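Local atomic coordinates of xylanase inhibitor TL-XI (Triticum aestivum, PDB entry 3G7M), a protein that inhibits xylanases noncompetitively, as a small member of the thaumatin-like protein family from wheat linked to plant defense. Residues 43-49 with 85-91. The protein carries 4 engineered substitutions. Residues are numbered along the deposited sequence; the frame is centred on the assembly and turned at random.
Sequences IGSQYIW and TMAEVSV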
ATOM      1  N   ILE A  43       0.673  10.305 -14.084  1.00 20.37           N
ATOM      2  CA  ILE A  43       1.707   9.339 -14.507  1.00 20.12           C
ATOM      3  C   ILE A  43       2.536   8.854 -13.316  1.00 19.94           C
ATOM      4  O   ILE A  43       2.602   9.515 -12.276  1.00 20.31           O
ATOM      5  CB  ILE A  43       2.656   9.951 -15.618  1.00 20.44           C
ATOM      6  CG1 ILE A  43       3.468   8.843 -16.327  1.00 20.22           C
ATOM      7  CG2 ILE A  43       3.547  11.115 -15.057  1.00 20.36           C
ATOM      8  CD1 ILE A  43       4.269   9.307 -17.568  1.00 20.87           C
ATOM      9  N   GLY A  44       3.178   7.706 -13.467  1.00 19.76           N
ATOM     10  CA  GLY A  44       4.078   7.211 -12.437  1.00 20.05           C
ATOM     11  C   GLY A  44       3.579   5.973 -11.721  1.00 20.68           C
ATOM     12  O   GLY A  44       2.437   5.528 -11.906  1.00 20.57           O
ATOM     13  N   SER A  45       4.439   5.408 -10.886  1.00 21.03           N
ATOM     14  CA  SER A  45       4.041   4.272 -10.056  1.00 21.55           C
ATOM     15  C   SER A  45       4.401   4.517  -8.591  1.00 21.36           C
ATOM     16  O   SER A  45       5.348   5.266  -8.284  1.00 21.52           O
ATOM     17  CB  SER A  45       4.630   2.942 -10.581  1.00 21.55           C
ATOM     18  OG  SER A  45       5.983   3.105 -11.000  1.00 23.98           O
ATOM     19  N   GLN A  46       3.628   3.894  -7.697  1.00 21.05           N
ATOM     20  CA  GLN A  46       3.749   4.132  -6.273  1.00 20.41           C
ATOM     21  C   GLN A  46       3.777   2.796  -5.566  1.00 19.65           C
ATOM     22  O   GLN A  46       3.104   1.854  -5.996  1.00 19.19           O
ATOM     23  CB  GLN A  46       2.549   4.932  -5.777  1.00 20.78           C
ATOM     24  CG  GLN A  46       2.316   6.244  -6.485  1.00 24.34           C
ATOM     25  CD  GLN A  46       0.869   6.713  -6.378  1.00 29.82           C
ATOM     26  OE1 GLN A  46      -0.061   5.976  -6.726  1.00 31.85           O
ATOM     27  NE2 GLN A  46       0.672   7.954  -5.901  1.00 30.10           N
ATOM     28  N   TYR A  47       4.561   2.713  -4.488  1.00 19.13           N
ATOM     29  CA  TYR A  47       4.548   1.555  -3.603  1.00 18.74           C
ATOM     30  C   TYR A  47       3.551   1.895  -2.530  1.00 19.06           C
ATOM     31  O   TYR A  47       3.503   3.065  -2.073  1.00 19.83           O
ATOM     32  CB  TYR A  47       5.921   1.307  -2.951  1.00 18.47           C
ATOM     33  CG  TYR A  47       6.947   0.641  -3.838  1.00 18.29           C
ATOM     34  CD1 TYR A  47       6.620  -0.529  -4.532  1.00 18.43           C
ATOM     35  CD2 TYR A  47       8.250   1.174  -3.962  1.00 18.29           C
ATOM     36  CE1 TYR A  47       7.557  -1.151  -5.341  1.00 20.40           C
ATOM     37  CE2 TYR A  47       9.205   0.567  -4.771  1.00 20.28           C
ATOM     38  CZ  TYR A  47       8.863  -0.597  -5.467  1.00 21.88           C
ATOM     39  OH  TYR A  47       9.817  -1.193  -6.301  1.00 22.15           O
ATOM     40  N   ILE A  48       2.773   0.881  -2.110  1.00 18.70           N
ATOM     41  CA  ILE A  48       1.787   1.067  -1.060  1.00 18.26           C
ATOM     42  C   ILE A  48       1.937  -0.109  -0.134  1.00 18.44           C
ATOM     43  O   ILE A  48       1.873  -1.263  -0.570  1.00 19.08           O
ATOM     44  CB  ILE A  48       0.339   1.125  -1.665  1.00 18.34           C
ATOM     45  CG1 ILE A  48       0.200   2.363  -2.547  1.00 17.76           C
ATOM     46  CG2 ILE A  48      -0.758   1.086  -0.577  1.00 18.18           C
ATOM     47  CD1 ILE A  48      -0.999   2.366  -3.415  1.00 19.66           C
ATOM     48  N   TRP A  49       2.143   0.173   1.145  1.00 18.70           N
ATOM     49  CA  TRP A  49       2.208  -0.879   2.160  1.00 18.65           C
ATOM     50  C   TRP A  49       1.693  -0.398   3.498  1.00 18.80           C
ATOM     51  O   TRP A  49       1.704   0.793   3.763  1.00 18.95           O
ATOM     52  CB  TRP A  49       3.654  -1.399   2.317  1.00 18.90           C
ATOM     53  CG  TRP A  49       4.589  -0.430   2.966  1.00 17.27           C
ATOM     54  CD1 TRP A  49       4.902  -0.366   4.274  1.00 16.52           C
ATOM     55  CD2 TRP A  49       5.342   0.598   2.316  1.00 16.91           C
ATOM     56  NE1 TRP A  49       5.803   0.645   4.501  1.00 17.21           N
ATOM     57  CE2 TRP A  49       6.092   1.257   3.314  1.00 16.23           C
ATOM     58  CE3 TRP A  49       5.458   1.026   0.986  1.00 15.76           C
ATOM     59  CZ2 TRP A  49       6.934   2.330   3.036  1.00 13.99           C
ATOM     60  CZ3 TRP A  49       6.291   2.093   0.709  1.00 14.40           C
ATOM     61  CH2 TRP A  49       7.018   2.732   1.734  1.00 14.37           C
ATOM     62  N   THR A  85       4.278  -6.650   3.251  1.00 18.89           N
ATOM     63  CA  THR A  85       3.530  -6.928   2.031  1.00 19.11           C
ATOM     64  C   THR A  85       3.585  -5.693   1.150  1.00 19.57           C
ATOM     65  O   THR A  85       3.291  -4.603   1.631  1.00 19.67           O
ATOM     66  CB  THR A  85       2.077  -7.243   2.350  1.00 18.89           C
ATOM     67  OG1 THR A  85       2.048  -8.380   3.259  1.00 18.91           O
ATOM     68  CG2 THR A  85       1.312  -7.588   1.075  1.00 19.34           C
ATOM     69  N   MET A  86       3.997  -5.864  -0.117  1.00 19.85           N
ATOM     70  CA  MET A  86       4.207  -4.749  -1.065  1.00 19.91           C
ATOM     71  C   MET A  86       3.231  -4.696  -2.225  1.00 19.82           C
ATOM     72  O   MET A  86       3.220  -5.584  -3.124  1.00 19.33           O
ATOM     73  CB  MET A  86       5.609  -4.763  -1.639  1.00 19.84           C
ATOM     74  CG  MET A  86       6.572  -3.935  -0.873  1.00 22.63           C
ATOM     75  SD  MET A  86       6.203  -2.189  -1.036  1.00 26.09           S
ATOM     76  CE  MET A  86       7.846  -1.544  -0.634  1.00 26.22           C
ATOM     77  N   ALA A  87       2.425  -3.623  -2.200  1.00 19.70           N
ATOM     78  CA  ALA A  87       1.533  -3.332  -3.285  1.00 19.75           C
ATOM     79  C   ALA A  87       2.122  -2.228  -4.174  1.00 20.22           C
ATOM     80  O   ALA A  87       2.691  -1.243  -3.667  1.00 20.32           O
ATOM     81  CB  ALA A  87       0.230  -2.911  -2.738  1.00 19.72           C
ATOM     82  N   GLU A  88       1.994  -2.408  -5.497  1.00 20.51           N
ATOM     83  CA  GLU A  88       2.472  -1.442  -6.512  1.00 20.53           C
ATOM     84  C   GLU A  88       1.323  -0.967  -7.400  1.00 20.17           C
ATOM     85  O   GLU A  88       0.556  -1.762  -7.927  1.00 19.95           O
ATOM     86  CB  GLU A  88       3.565  -2.087  -7.383  1.00 20.35           C
ATOM     87  CG  GLU A  88       4.679  -1.169  -7.844  1.00 21.62           C
ATOM     88  CD  GLU A  88       4.473  -0.630  -9.243  1.00 23.48           C
ATOM     89  OE1 GLU A  88       5.459  -0.531 -10.006  1.00 23.54           O
ATOM     90  OE2 GLU A  88       3.337  -0.231  -9.569  1.00 25.23           O
ATOM     91  N   VAL A  89       1.214   0.337  -7.579  1.00 20.56           N
ATOM     92  CA  VAL A  89       0.183   0.882  -8.452  1.00 21.21           C
ATOM     93  C   VAL A  89       0.852   1.805  -9.454  1.00 21.64           C
ATOM     94  O   VAL A  89       1.481   2.784  -9.034  1.00 22.00           O
ATOM     95  CB  VAL A  89      -0.920   1.653  -7.633  1.00 21.13           C
ATOM     96  CG1 VAL A  89      -1.866   2.458  -8.533  1.00 20.67           C
ATOM     97  CG2 VAL A  89      -1.706   0.687  -6.750  1.00 20.30           C
ATOM     98  N   SER A  90       0.722   1.491 -10.757  1.00 22.11           N
ATOM     99  CA  SER A  90       1.175   2.374 -11.850  1.00 22.99           C
ATOM    100  C   SER A  90      -0.009   3.107 -12.495  1.00 23.53           C
ATOM    101  O   SER A  90      -1.088   2.535 -12.672  1.00 24.01           O
ATOM    102  CB  SER A  90       1.970   1.612 -12.918  1.00 22.54           C
ATOM    103  OG  SER A  90       3.015   0.820 -12.355  1.00 24.03           O
ATOM    104  N   VAL A  91       0.186   4.376 -12.841  1.00 23.74           N
ATOM    105  CA  VAL A  91      -0.874   5.136 -13.489  1.00 24.05           C
ATOM    106  C   VAL A  91      -0.450   5.687 -14.861  1.00 24.27           C
ATOM    107  O   VAL A  91       0.627   6.267 -14.989  1.00 24.03           O
ATOM    108  CB  VAL A  91      -1.337   6.289 -12.567  1.00 24.30           C
ATOM    109  CG1 VAL A  91      -2.543   7.041 -13.162  1.00 23.81           C
ATOM    110  CG2 VAL A  91      -1.685   5.739 -11.175  1.00 24.24           C
TER
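Gln-46 and Val-89 form a hydrogen-bonded antiparallel pair, and so do Ile-48 and Ala-87. The Gln-46 N to Val-89 O bond is 2.8 Å, and the return bond from Val-89 N to Gln-46 O is nearly straight at 169°. Ile-48 N gives to Ala-87 O, and Ala-87 N gives back to Ile-48 O at 2.9 Å. Near the far end, Val-91 N donates to Gly-44 O. Ser-45 with Ser-90 and Tyr-47 with Glu-88 are the non-hydrogen-bonded pairs between these rungs.

Met-86 makes Met-aromatic contacts with two rings. A bend at chi2 (-69°) brings Met-86 CE back over one face of the Tyr-47 ring, displaced toward the rim. Met-86 SD sits obliquely, 4.6 Å from the centroid of the Tyr-47 ring. The Met-86 chain also runs beside Trp-49, with Met-86 CE 3.9 Å from Trp-49 CE3. The indole NE1 bonds to Gly-67 O.

Glu-88 CG meets Tyr-47 CE1 at 3.8 Å. The bend at chi2 of Glu-88 turns its carboxylate toward Ser-45, where it lies against CB, its plane 80° from that of the Tyr-47 ring. Within the same strand, Ser-90 OG donates to the syn lone pair of Glu-88 OE2 at 3.0 Å. An alanine at Glu-88 would lack the carboxylate and CG, and is likely to leave Ser-90 OG without its acceptor and open a gap beside Tyr-47 CE1.

On the face bearing Gln-46, Ile-48, Ala-87 and Val-89, apolar groups meet. Ile-48 CD1 touches Val-89 CG2 at 3.8 Å. Ala-87 reaches on to Met-111 and Leu-113 of strand 111-115, in the other large sheet.

Strand 13-19 flanks 44-52, and strand 95-101 flanks 86-91. The pair is thus central in the larger antiparallel sheet of the thaumatin-like beta-sandwich.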